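Local coordinates for trehalose synthase regulatory protein (Candida albicans, PDB 5HUS) that probably helps regulate trehalose synthesis, through a C-terminal domain that belongs to the trehalose-phosphatase family of the HAD clan, at residues Asn182-Thr187 and Val195-Ile200; Ala96-Phe101 and Gln199-Ala204; Glu125-Val130 and Ala147-His152; Tyr76-Asp81 and Glu143-Thr148. All blocks are in the same frame, centred on the assembly; numbering follows the deposited sequence.

Interaction 1 of 4, residues Asn182-Thr187 and Val195-Ile200; sequences NGVHAT and VQKDQI
Asp-198 meets the imidazole of His-185 at its edge, with ring and carboxylate nearly coplanar, 19° apart. ND1 donates to the syn lone pair of Asp-198 OD1 at 2.6 Å, the oxygen almost in the ring plane. His-185 NE2 is bound by Glu-180, so carboxylates grip both ring nitrogens and fix the ring's rotation, which would probably favour a protonated imidazole. The backbones of His-185 and Gln-196 exchange two hydrogen bonds, a hydrogen-bonded antiparallel pair. A third rung, Asp-198 N to Gly-183 O at 2.8 Å, sets the aspartate beside its partner.

On the opposite face of the ribbon, CG1 of Val-184 touches CG1 of Val-195 at 3.6 Å. Branched aliphatic residues suit this side because helices 116-136 and 161-179 pack on it. Lys-197 bends at chi2 and chi3, brings CD to 3.1 Å from Gly-183 O, and gives NZ to Asn-182 O at 3.1 Å. Gly-183 suits the turn into the strand, where phi is positive (73°) and the lysine runs close by. Joined by a short turn and paired antiparallel, strands 184-189 and 192-197 form a beta hairpin at one margin of a four-stranded sheet backed by helices, consistent with the cap domain of HAD phosphatases.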
loop_
_atom_site.group_PDB
_atom_site.type_symbol
_atom_site.label_atom_id
_atom_site.label_comp_id
_atom_site.label_asym_id
_atom_site.label_seq_id
_atom_site.Cartn_x
_atom_site.Cartn_y
_atom_site.Cartn_z
ATOM N N ASN A 182 15.320 14.612 -3.828
ATOM C CA ASN A 182 14.918 14.353 -2.450
ATOM C C ASN A 182 14.308 12.965 -2.259
ATOM O O ASN A 182 13.837 12.637 -1.176
ATOM C CB ASN A 182 13.913 15.406 -1.983
ATOM C CG ASN A 182 14.529 16.782 -1.859
ATOM O OD1 ASN A 182 15.683 16.922 -1.455
ATOM N ND2 ASN A 182 13.760 17.807 -2.204
ATOM N N GLY A 183 14.305 12.165 -3.317
ATOM C CA GLY A 183 13.674 10.853 -3.271
ATOM C C GLY A 183 12.161 10.955 -3.279
ATOM O O GLY A 183 11.466 10.142 -2.666
ATOM N N VAL A 184 11.650 11.969 -3.972
ATOM C CA VAL A 184 10.214 12.202 -4.083
ATOM C C VAL A 184 9.816 12.248 -5.556
ATOM O O VAL A 184 10.512 12.855 -6.364
ATOM C CB VAL A 184 9.806 13.517 -3.381
ATOM C CG1 VAL A 184 8.355 13.874 -3.681
ATOM C CG2 VAL A 184 10.046 13.410 -1.884
ATOM N N HIS A 185 8.714 11.590 -5.911
ATOM C CA HIS A 185 8.254 11.597 -7.295
ATOM C C HIS A 185 6.748 11.786 -7.396
ATOM O O HIS A 185 6.012 11.440 -6.475
ATOM C CB HIS A 185 8.646 10.302 -8.007
ATOM C CG HIS A 185 10.073 10.274 -8.460
ATOM N ND1 HIS A 185 11.088 9.745 -7.691
ATOM C CD2 HIS A 185 10.654 10.712 -9.601
ATOM C CE1 HIS A 185 12.233 9.857 -8.340
ATOM N NE2 HIS A 185 11.997 10.439 -9.503
ATOM N N ALA A 186 6.317 12.350 -8.520
ATOM C CA ALA A 186 4.902 12.434 -8.866
ATOM C C ALA A 186 4.574 11.356 -9.897
ATOM O O ALA A 186 5.368 11.091 -10.798
ATOM C CB ALA A 186 4.569 13.802 -9.400
ATOM N N THR A 187 3.410 10.732 -9.765
ATOM C CA THR A 187 3.001 9.689 -10.702
ATOM C C THR A 187 1.544 9.901 -11.102
ATOM O O THR A 187 0.753 10.406 -10.312
ATOM C CB THR A 187 3.174 8.283 -10.091
ATOM O OG1 THR A 187 4.470 8.184 -9.485
ATOM C CG2 THR A 187 3.043 7.209 -11.159
ATOM N N VAL A 195 1.862 12.460 -5.264
ATOM C CA VAL A 195 3.240 12.783 -4.901
ATOM C C VAL A 195 3.601 12.019 -3.628
ATOM O O VAL A 195 2.924 12.170 -2.598
ATOM C CB VAL A 195 3.427 14.313 -4.695
ATOM C CG1 VAL A 195 4.907 14.653 -4.473
ATOM C CG2 VAL A 195 2.866 15.079 -5.880
ATOM N N GLN A 196 4.625 11.169 -3.702
ATOM C CA GLN A 196 5.040 10.407 -2.527
ATOM C C GLN A 196 6.533 10.110 -2.512
ATOM O O GLN A 196 7.229 10.242 -3.532
ATOM C CB GLN A 196 4.251 9.082 -2.420
ATOM C CG GLN A 196 4.627 8.076 -3.459
ATOM C CD GLN A 196 4.006 6.706 -3.205
ATOM O OE1 GLN A 196 4.549 5.676 -3.601
ATOM N NE2 GLN A 196 2.863 6.695 -2.557
ATOM N N LYS A 197 7.001 9.714 -1.332
ATOM C CA LYS A 197 8.368 9.256 -1.142
ATOM C C LYS A 197 8.632 7.981 -1.931
ATOM O O LYS A 197 7.820 7.052 -1.931
ATOM C CB LYS A 197 8.648 9.011 0.343
ATOM C CG LYS A 197 9.534 10.048 1.005
ATOM C CD LYS A 197 10.933 10.027 0.411
ATOM C CE LYS A 197 12.009 9.939 1.481
ATOM N NZ LYS A 197 13.278 10.584 1.042
ATOM N N ASP A 198 9.783 7.930 -2.594
ATOM C CA ASP A 198 10.166 6.760 -3.385
ATOM C C ASP A 198 10.155 5.467 -2.579
ATOM O O ASP A 198 10.707 5.409 -1.479
ATOM C CB ASP A 198 11.566 6.952 -3.985
ATOM C CG ASP A 198 11.598 8.013 -5.055
ATOM O OD1 ASP A 198 10.526 8.567 -5.389
ATOM O OD2 ASP A 198 12.698 8.283 -5.576
ATOM N N GLN A 199 9.524 4.438 -3.149
ATOM C CA GLN A 199 9.484 3.095 -2.578
ATOM C C GLN A 199 8.996 3.050 -1.127
ATOM O O GLN A 199 9.374 2.162 -0.371
ATOM C CB GLN A 199 10.870 2.437 -2.685
ATOM C CG GLN A 199 11.273 2.105 -4.120
ATOM C CD GLN A 199 12.611 1.382 -4.222
ATOM O OE1 GLN A 199 13.505 1.575 -3.399
ATOM N NE2 GLN A 199 12.747 0.543 -5.241
ATOM N N ILE A 200 8.136 3.981 -0.735
ATOM C CA ILE A 200 7.727 4.016 0.666
ATOM C C ILE A 200 6.855 2.790 1.009
ATOM O O ILE A 200 6.921 2.281 2.130
ATOM C CB ILE A 200 7.005 5.358 1.020
ATOM C CG1 ILE A 200 6.845 5.507 2.536
ATOM C CG2 ILE A 200 5.671 5.489 0.300
ATOM C CD1 ILE A 200 8.150 5.468 3.298
#

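Interaction 2 of 4, residues Ala96-Phe101 and Gln199-Ala204; sequences AENGNF and QISLKA
Gly-99 and its neighbours press against the start of helix 200-213 in a buried contact made mainly by van der Waals packing. The 96-101 segment is the tight connection between strands 93-96 and 101-103 of the large central sheet, and it contains a classic beta bulge, with Asn-100 and Phe-101 both facing Ala-96. No direct hydrogen bond links it to the helix.

Ile-200 supplies most of the apolar surface. Its CG1 is anti to the backbone N (chi1 -168°) and lies 3.6 Å from Gly-99 C and 3.7 Å from Asn-100 OD1, while CG2 sits 3.6 Å from Asn-98 O. The side chains of Asn-100 and Ile-200 cross at about a right angle. Asparagine suits the turn because its amide braces the backbone: Asn-100 ND2 donates to Glu-97 O at 2.8 Å, in the carbonyl plane.

Polar groups of this buried place are met by water and by neighbours. A water accepts from Ser-201 N at 3.0 Å, satisfying an N-H of the opening helical turn, and reaches Asn-98 OD1 only weakly. That oxygen has a stronger partner in Gln-196, and Ser-201 OG bonds Asn-259. Gly-99, with no side chain in the way, lets the small Ala-204 come in: Ala-204 CB lies 3.5 Å from Gly-99 CA, tighter than usual van der Waals contact.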
loop_
_atom_site.group_PDB
_atom_site.type_symbol
_atom_site.label_atom_id
_atom_site.label_comp_id
_atom_site.label_asym_id
_atom_site.label_seq_id
_atom_site.Cartn_x
_atom_site.Cartn_y
_atom_site.Cartn_z
ATOM N N ALA A 96 -0.626 3.284 6.703
ATOM C CA ALA A 96 -1.318 4.481 6.223
ATOM C C ALA A 96 -0.485 5.270 5.221
ATOM O O ALA A 96 0.745 5.197 5.232
ATOM C CB ALA A 96 -1.691 5.384 7.396
ATOM N N GLU A 97 -1.177 6.030 4.373
ATOM C CA GLU A 97 -0.561 6.831 3.311
ATOM C C GLU A 97 0.485 6.032 2.550
ATOM O O GLU A 97 1.614 6.483 2.322
ATOM C CB GLU A 97 0.041 8.123 3.880
ATOM C CG GLU A 97 -1.018 9.023 4.522
ATOM C CD GLU A 97 -0.572 10.464 4.684
ATOM O OE1 GLU A 97 0.112 10.999 3.778
ATOM O OE2 GLU A 97 -0.922 11.068 5.718
ATOM N N ASN A 98 0.082 4.822 2.182
ATOM C CA ASN A 98 0.851 3.935 1.323
ATOM C C ASN A 98 2.200 3.538 1.900
ATOM O O ASN A 98 3.083 3.122 1.166
ATOM C CB ASN A 98 1.040 4.576 -0.056
ATOM C CG ASN A 98 1.363 3.563 -1.127
ATOM O OD1 ASN A 98 2.158 3.829 -2.031
ATOM N ND2 ASN A 98 0.764 2.381 -1.022
ATOM N N GLY A 99 2.358 3.650 3.213
ATOM C CA GLY A 99 3.594 3.207 3.829
ATOM C C GLY A 99 4.275 4.204 4.747
ATOM O O GLY A 99 5.176 3.828 5.499
ATOM N N ASN A 100 3.858 5.466 4.700
ATOM C CA ASN A 100 4.509 6.496 5.514
ATOM C C ASN A 100 4.323 6.277 7.014
ATOM O O ASN A 100 5.140 6.720 7.819
ATOM C CB ASN A 100 3.992 7.885 5.125
ATOM C CG ASN A 100 4.549 8.346 3.804
ATOM O OD1 ASN A 100 5.696 8.803 3.725
ATOM N ND2 ASN A 100 3.750 8.216 2.748
ATOM N N PHE A 101 3.249 5.591 7.384
ATOM C CA PHE A 101 2.941 5.334 8.792
ATOM C C PHE A 101 2.458 3.911 8.994
ATOM O O PHE A 101 1.707 3.395 8.184
ATOM C CB PHE A 101 1.880 6.315 9.301
ATOM C CG PHE A 101 2.202 7.752 9.006
ATOM C CD1 PHE A 101 3.092 8.457 9.804
ATOM C CD2 PHE A 101 1.623 8.394 7.921
ATOM C CE1 PHE A 101 3.399 9.784 9.524
ATOM C CE2 PHE A 101 1.925 9.718 7.632
ATOM C CZ PHE A 101 2.813 10.415 8.438
ATOM N N GLN A 199 9.524 4.438 -3.149
ATOM C CA GLN A 199 9.484 3.095 -2.578
ATOM C C GLN A 199 8.996 3.050 -1.127
ATOM O O GLN A 199 9.374 2.162 -0.371
ATOM C CB GLN A 199 10.870 2.437 -2.685
ATOM C CG GLN A 199 11.273 2.105 -4.120
ATOM C CD GLN A 199 12.611 1.382 -4.222
ATOM O OE1 GLN A 199 13.505 1.575 -3.399
ATOM N NE2 GLN A 199 12.747 0.543 -5.241
ATOM N N ILE A 200 8.136 3.981 -0.735
ATOM C CA ILE A 200 7.727 4.016 0.666
ATOM C C ILE A 200 6.855 2.790 1.009
ATOM O O ILE A 200 6.921 2.281 2.130
ATOM C CB ILE A 200 7.005 5.358 1.020
ATOM C CG1 ILE A 200 6.845 5.507 2.536
ATOM C CG2 ILE A 200 5.671 5.489 0.300
ATOM C CD1 ILE A 200 8.150 5.468 3.298
ATOM N N SER A 201 6.094 2.274 0.046
ATOM C CA SER A 201 5.284 1.076 0.307
ATOM C C SER A 201 6.184 -0.141 0.493
ATOM O O SER A 201 5.923 -1.001 1.333
ATOM C CB SER A 201 4.271 0.829 -0.821
ATOM O OG SER A 201 4.920 0.537 -2.044
ATOM N N LEU A 202 7.258 -0.203 -0.289
ATOM C CA LEU A 202 8.224 -1.294 -0.159
ATOM C C LEU A 202 8.900 -1.247 1.201
ATOM O O LEU A 202 9.078 -2.275 1.850
ATOM C CB LEU A 202 9.281 -1.226 -1.267
ATOM C CG LEU A 202 8.961 -1.801 -2.651
ATOM C CD1 LEU A 202 7.805 -1.094 -3.318
ATOM C CD2 LEU A 202 10.202 -1.729 -3.532
ATOM N N LYS A 203 9.274 -0.049 1.635
ATOM C CA LYS A 203 9.943 0.110 2.921
ATOM C C LYS A 203 9.013 -0.244 4.080
ATOM O O LYS A 203 9.459 -0.805 5.082
ATOM C CB LYS A 203 10.479 1.537 3.069
ATOM C CG LYS A 203 11.567 1.855 2.051
ATOM C CD LYS A 203 12.221 3.204 2.296
ATOM C CE LYS A 203 13.311 3.464 1.267
ATOM N NZ LYS A 203 14.003 4.774 1.494
ATOM N N ALA A 204 7.725 0.063 3.940
ATOM C CA ALA A 204 6.760 -0.288 4.976
ATOM C C ALA A 204 6.555 -1.797 5.058
ATOM O O ALA A 204 6.477 -2.359 6.146
ATOM C CB ALA A 204 5.426 0.416 4.734
HETATM O O HOH W 1 5.498 3.352 -2.645
#

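Interaction 3 of 4, residues Glu125-Val130 and Ala147-His152; sequences EIVKLV and ATVRFH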
loop_
_atom_site.group_PDB
_atom_site.type_symbol
_atom_site.label_atom_id
_atom_site.label_comp_id
_atom_site.label_asym_id
_atom_site.label_seq_id
_atom_site.Cartn_x
_atom_site.Cartn_y
_atom_site.Cartn_z
ATOM N N GLU A 125 6.066 23.078 0.299
ATOM C CA GLU A 125 6.464 23.441 -1.057
ATOM C C GLU A 125 5.652 22.667 -2.088
ATOM O O GLU A 125 5.194 23.232 -3.082
ATOM C CB GLU A 125 7.956 23.187 -1.274
ATOM C CG GLU A 125 8.869 24.016 -0.385
ATOM C CD GLU A 125 8.726 25.507 -0.625
ATOM O OE1 GLU A 125 8.548 25.914 -1.795
ATOM O OE2 GLU A 125 8.789 26.275 0.358
ATOM N N ILE A 126 5.471 21.373 -1.845
ATOM C CA ILE A 126 4.693 20.534 -2.748
ATOM C C ILE A 126 3.241 20.995 -2.815
ATOM O O ILE A 126 2.671 21.120 -3.901
ATOM C CB ILE A 126 4.748 19.051 -2.320
ATOM C CG1 ILE A 126 6.192 18.550 -2.369
ATOM C CG2 ILE A 126 3.854 18.203 -3.216
ATOM C CD1 ILE A 126 6.388 17.154 -1.789
ATOM N N VAL A 127 2.650 21.263 -1.653
ATOM C CA VAL A 127 1.257 21.697 -1.585
ATOM C C VAL A 127 1.044 23.022 -2.318
ATOM O O VAL A 127 0.074 23.181 -3.065
ATOM C CB VAL A 127 0.788 21.844 -0.128
ATOM C CG1 VAL A 127 -0.560 22.544 -0.073
ATOM C CG2 VAL A 127 0.697 20.470 0.531
ATOM N N LYS A 128 1.960 23.959 -2.106
ATOM C CA LYS A 128 1.905 25.264 -2.755
ATOM C C LYS A 128 1.964 25.117 -4.273
ATOM O O LYS A 128 1.197 25.751 -5.003
ATOM C CB LYS A 128 3.051 26.147 -2.257
ATOM C CG LYS A 128 3.004 27.582 -2.757
ATOM C CD LYS A 128 3.318 28.556 -1.631
ATOM C CE LYS A 128 3.517 29.964 -2.161
ATOM N NZ LYS A 128 4.696 30.030 -3.066
ATOM N N LEU A 129 2.865 24.260 -4.737
ATOM C CA LEU A 129 3.012 23.984 -6.162
ATOM C C LEU A 129 1.713 23.414 -6.737
ATOM O O LEU A 129 1.205 23.904 -7.749
ATOM C CB LEU A 129 4.186 23.025 -6.392
ATOM C CG LEU A 129 4.702 22.756 -7.809
ATOM C CD1 LEU A 129 6.140 22.271 -7.748
ATOM C CD2 LEU A 129 3.840 21.732 -8.543
ATOM N N VAL A 130 1.166 22.393 -6.085
ATOM C CA VAL A 130 -0.072 21.775 -6.553
ATOM C C VAL A 130 -1.231 22.768 -6.542
ATOM O O VAL A 130 -2.044 22.795 -7.469
ATOM C CB VAL A 130 -0.443 20.541 -5.708
ATOM C CG1 VAL A 130 -1.807 20.002 -6.114
ATOM C CG2 VAL A 130 0.624 19.465 -5.862
ATOM N N ALA A 147 1.799 13.179 4.570
ATOM C CA ALA A 147 3.049 12.816 3.899
ATOM C C ALA A 147 2.850 12.519 2.416
ATOM O O ALA A 147 3.755 12.017 1.748
ATOM C CB ALA A 147 3.689 11.612 4.592
ATOM N N THR A 148 1.662 12.822 1.904
ATOM C CA THR A 148 1.384 12.649 0.487
ATOM C C THR A 148 0.520 13.798 0.008
ATOM O O THR A 148 -0.194 14.419 0.796
ATOM C CB THR A 148 0.682 11.293 0.186
ATOM O OG1 THR A 148 -0.383 11.084 1.111
ATOM C CG2 THR A 148 1.647 10.141 0.323
ATOM N N VAL A 149 0.619 14.108 -1.278
ATOM C CA VAL A 149 -0.219 15.137 -1.879
ATOM C C VAL A 149 -0.816 14.559 -3.151
ATOM O O VAL A 149 -0.119 13.896 -3.926
ATOM C CB VAL A 149 0.569 16.431 -2.194
ATOM C CG1 VAL A 149 -0.362 17.500 -2.761
ATOM C CG2 VAL A 149 1.290 16.954 -0.944
ATOM N N ARG A 150 -2.108 14.788 -3.357
ATOM C CA ARG A 150 -2.764 14.284 -4.555
ATOM C C ARG A 150 -3.456 15.414 -5.311
ATOM O O ARG A 150 -4.241 16.172 -4.744
ATOM C CB ARG A 150 -3.761 13.176 -4.201
ATOM C CG ARG A 150 -4.203 12.357 -5.405
ATOM C CD ARG A 150 -5.095 11.183 -5.008
ATOM N NE ARG A 150 -4.369 10.116 -4.323
ATOM C CZ ARG A 150 -4.070 8.943 -4.873
ATOM N NH1 ARG A 150 -4.434 8.678 -6.121
ATOM N NH2 ARG A 150 -3.411 8.029 -4.175
ATOM N N PHE A 151 -3.137 15.518 -6.597
ATOM C CA PHE A 151 -3.701 16.535 -7.474
ATOM C C PHE A 151 -4.805 15.883 -8.301
ATOM O O PHE A 151 -4.524 15.099 -9.201
ATOM C CB PHE A 151 -2.603 17.127 -8.367
ATOM C CG PHE A 151 -3.070 18.217 -9.299
ATOM C CD1 PHE A 151 -4.178 18.992 -9.002
ATOM C CD2 PHE A 151 -2.381 18.471 -10.476
ATOM C CE1 PHE A 151 -4.594 19.992 -9.866
ATOM C CE2 PHE A 151 -2.795 19.467 -11.342
ATOM C CZ PHE A 151 -3.904 20.226 -11.035
ATOM N N HIS A 152 -6.058 16.197 -7.986
ATOM C CA HIS A 152 -7.200 15.578 -8.653
ATOM C C HIS A 152 -7.680 16.401 -9.846
ATOM O O HIS A 152 -7.895 17.603 -9.728
ATOM C CB HIS A 152 -8.368 15.401 -7.684
ATOM C CG HIS A 152 -8.087 14.481 -6.535
ATOM N ND1 HIS A 152 -8.491 13.165 -6.527
ATOM C CD2 HIS A 152 -7.482 14.698 -5.343
ATOM C CE1 HIS A 152 -8.133 12.603 -5.385
ATOM N NE2 HIS A 152 -7.522 13.512 -4.649
#
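Val-149 lies at the centre of this contact, and its two methyls divide the work. CG1 is anti to the backbone N (chi1 -177°) and meets Val-130 CG2 at 3.8 Å, while CG2 turns the other way to Ile-126 CG2 at 3.6 Å. Val-130 is shared between two strand residues: as CG2 serves Val-149, CG1 packs on Phe-151 CB at 3.7 Å and also touches the start of the ring. Val-130 O lies over one face of the Phe-151 ring. Beta-branched residues fit at Ile-126, Val-130 and Val-149 because they present short, rigid surfaces that mesh without polar bonds.

This is helix-on-sheet packing. Helix 125-130 and strand 149-152 run almost parallel, 5° between their directions, with axes 9.2 Å apart at closest approach. Because side chains alternate along a strand, Val-149 and Phe-151 face the helix while Arg-150 and His-152 point away. The layer belongs to what is probably the cap domain of this HAD-clan protein. Ile-126 also reaches Val-195 on the neighbouring strand, and Phe-151 continues onto Lys-133 and Val-134 of the same helix.

The packing thins toward solvent. Val-127 is partly exposed and touches Val-149 CG2 at 3.9 Å with its own CG2, crossing at about a right angle. Farther round the helix, Glu-125 and Lys-128 are exposed and make no contact with the strand.

Interaction 4 of 4, residues Tyr76-Asp81 and Glu143-Thr148; sequences YLQRSD and EALDAT
Arg-79 reaches Asp-146 by bending at chi3 (-69°), which turns NE back from an otherwise extended chain; Asp-146 keeps CG anti to its carbonyl carbon, leading the carboxylate toward the arginine. The resulting salt bridge joins NH2 of Arg-79 to OD2 of Asp-146 at 3.0 Å. The flat groups stand nearly perpendicular, 86° apart: OD2 lies near the guanidinium plane, but NH2 approaches from above the carboxylate, 46° out of its plane. Phe-101 gives the arginine a second, cation-pi partner.

Water gathers around the salt bridge. One molecule accepts from Arg-79 N at 2.9 Å and from Arg-79 NE at 3.0 Å and lies beside OD2. Another accepts from Ser-80 N at 3.1 Å and also lies near Asp-146 OD2. Gln-78, the N-cap residue of helix 79-86, crosses Leu-145 obliquely, with NE2 3.6 Å from Leu-145 CD2. Leucine suits this site because its branches spread: CD1 sits 3.6 Å from Tyr-76 O. A third water joins Tyr-76 O to Thr-148 OG1, donating to both.

Thus the turn between strands 141-144 and 149-152 is fastened to the start of helix 79-86 at a partly exposed seam between the core and the probable cap domain. A carboxylate placed near a helix N-terminus and an arginine would probably be stabilised in its charged form, while the water between Tyr-76 and Thr-148 adds an uncharged link.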
loop_
_atom_site.group_PDB
_atom_site.type_symbol
_atom_site.label_atom_id
_atom_site.label_comp_id
_atom_site.label_asym_id
_atom_site.label_seq_id
_atom_site.Cartn_x
_atom_site.Cartn_y
_atom_site.Cartn_z
ATOM N N TYR A 76 -4.038 4.109 1.138
ATOM C CA TYR A 76 -3.603 5.482 0.872
ATOM C C TYR A 76 -4.123 6.470 1.904
ATOM O O TYR A 76 -3.662 7.610 1.956
ATOM C CB TYR A 76 -4.060 5.946 -0.513
ATOM C CG TYR A 76 -3.233 5.415 -1.655
ATOM C CD1 TYR A 76 -1.973 5.931 -1.920
ATOM C CD2 TYR A 76 -3.721 4.410 -2.478
ATOM C CE1 TYR A 76 -1.213 5.445 -2.969
ATOM C CE2 TYR A 76 -2.975 3.921 -3.526
ATOM C CZ TYR A 76 -1.723 4.441 -3.768
ATOM O OH TYR A 76 -0.976 3.952 -4.816
ATOM N N LEU A 77 -5.082 6.038 2.719
ATOM C CA LEU A 77 -5.758 6.947 3.641
ATOM C C LEU A 77 -4.859 7.420 4.780
ATOM O O LEU A 77 -3.911 6.741 5.170
ATOM C CB LEU A 77 -7.009 6.282 4.213
ATOM C CG LEU A 77 -8.073 5.880 3.197
ATOM C CD1 LEU A 77 -9.224 5.180 3.898
ATOM C CD2 LEU A 77 -8.590 7.085 2.414
ATOM N N GLN A 78 -5.171 8.596 5.315
ATOM C CA GLN A 78 -4.381 9.152 6.397
ATOM C C GLN A 78 -4.689 8.453 7.715
ATOM O O GLN A 78 -5.731 7.799 7.865
ATOM C CB GLN A 78 -4.621 10.658 6.519
ATOM C CG GLN A 78 -5.998 11.054 7.034
ATOM C CD GLN A 78 -6.209 12.562 6.987
ATOM O OE1 GLN A 78 -5.529 13.316 7.681
ATOM N NE2 GLN A 78 -7.140 13.006 6.151
ATOM N N ARG A 79 -3.758 8.584 8.655
ATOM C CA ARG A 79 -3.854 7.917 9.945
ATOM C C ARG A 79 -5.195 8.161 10.619
ATOM O O ARG A 79 -5.850 7.216 11.075
ATOM C CB ARG A 79 -2.725 8.378 10.860
ATOM C CG ARG A 79 -1.361 7.808 10.490
ATOM C CD ARG A 79 -0.264 8.494 11.271
ATOM N NE ARG A 79 -0.115 9.879 10.847
ATOM C CZ ARG A 79 0.660 10.769 11.456
ATOM N NH1 ARG A 79 1.375 10.414 12.520
ATOM N NH2 ARG A 79 0.731 12.009 10.991
ATOM N N SER A 80 -5.607 9.422 10.670
ATOM C CA SER A 80 -6.817 9.781 11.403
ATOM C C SER A 80 -8.069 9.112 10.825
ATOM O O SER A 80 -8.949 8.694 11.581
ATOM C CB SER A 80 -6.979 11.308 11.440
ATOM O OG SER A 80 -7.044 11.859 10.138
ATOM N N ASP A 81 -8.149 8.985 9.501
ATOM C CA ASP A 81 -9.282 8.286 8.885
ATOM C C ASP A 81 -9.260 6.790 9.193
ATOM O O ASP A 81 -10.302 6.191 9.456
ATOM C CB ASP A 81 -9.307 8.503 7.370
ATOM C CG ASP A 81 -9.802 9.890 6.985
ATOM O OD1 ASP A 81 -10.251 10.628 7.881
ATOM O OD2 ASP A 81 -9.744 10.236 5.788
ATOM N N GLU A 143 -5.565 17.591 -2.675
ATOM C CA GLU A 143 -5.749 16.863 -1.433
ATOM C C GLU A 143 -4.396 16.735 -0.748
ATOM O O GLU A 143 -3.495 16.081 -1.269
ATOM C CB GLU A 143 -6.359 15.485 -1.697
ATOM C CG GLU A 143 -6.450 14.596 -0.463
ATOM C CD GLU A 143 -7.007 13.219 -0.762
ATOM O OE1 GLU A 143 -6.909 12.755 -1.922
ATOM O OE2 GLU A 143 -7.550 12.595 0.175
ATOM N N ALA A 144 -4.243 17.385 0.401
ATOM C CA ALA A 144 -2.993 17.313 1.140
ATOM C C ALA A 144 -3.171 16.467 2.397
ATOM O O ALA A 144 -3.946 16.818 3.277
ATOM C CB ALA A 144 -2.505 18.713 1.502
ATOM N N LEU A 145 -2.476 15.335 2.460
ATOM C CA LEU A 145 -2.469 14.529 3.673
ATOM C C LEU A 145 -1.204 14.891 4.469
ATOM O O LEU A 145 -0.663 15.985 4.291
ATOM C CB LEU A 145 -2.554 13.040 3.328
ATOM C CG LEU A 145 -3.809 12.663 2.519
ATOM C CD1 LEU A 145 -3.942 11.157 2.306
ATOM C CD2 LEU A 145 -5.079 13.220 3.175
ATOM N N ASP A 146 -0.726 14.008 5.340
ATOM C CA ASP A 146 0.414 14.372 6.182
ATOM C C ASP A 146 1.754 14.145 5.486
ATOM O O ASP A 146 2.730 14.849 5.767
ATOM C CB ASP A 146 0.375 13.604 7.505
ATOM C CG ASP A 146 -0.844 13.952 8.342
ATOM O OD1 ASP A 146 -1.364 15.075 8.193
ATOM O OD2 ASP A 146 -1.289 13.098 9.135
ATOM N N ALA A 147 1.799 13.179 4.570
ATOM C CA ALA A 147 3.049 12.816 3.899
ATOM C C ALA A 147 2.850 12.519 2.416
ATOM O O ALA A 147 3.755 12.017 1.748
ATOM C CB ALA A 147 3.689 11.612 4.592
ATOM N N THR A 148 1.662 12.822 1.904
ATOM C CA THR A 148 1.384 12.649 0.487
ATOM C C THR A 148 0.520 13.798 0.008
ATOM O O THR A 148 -0.194 14.419 0.796
ATOM C CB THR A 148 0.682 11.293 0.186
ATOM O OG1 THR A 148 -0.383 11.084 1.111
ATOM C CG2 THR A 148 1.647 10.141 0.323
HETATM O O HOH W 2 -1.671 8.591 0.358
HETATM O O HOH W 3 -3.806 11.793 9.955
HETATM O O HOH W 4 -1.537 10.377 8.218
#

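Interactions 1, 3 and 4 all reach the four-stranded antiparallel sheet: interaction 1 pairs its last two strands, interaction 3 lays helix 116-136 on it, and interaction 4 ties its first turn to helix 79-86. Interactions 2 and 3 are buried and rely on packing, aided in interaction 2 by a water; interaction 1 is partly buried and mixes backbone pairing with a buttressed imidazole; interaction 4 lies at the surface and uses charge and water. Interactions 1 and 2 share Gln-199 and Ile-200, where strand 192-197 gives way to helix 200-213. Glu-97 of interaction 2 binds Thr-148 and Ala-147, shared by interactions 3 and 4, joining the central sheet to the smaller one.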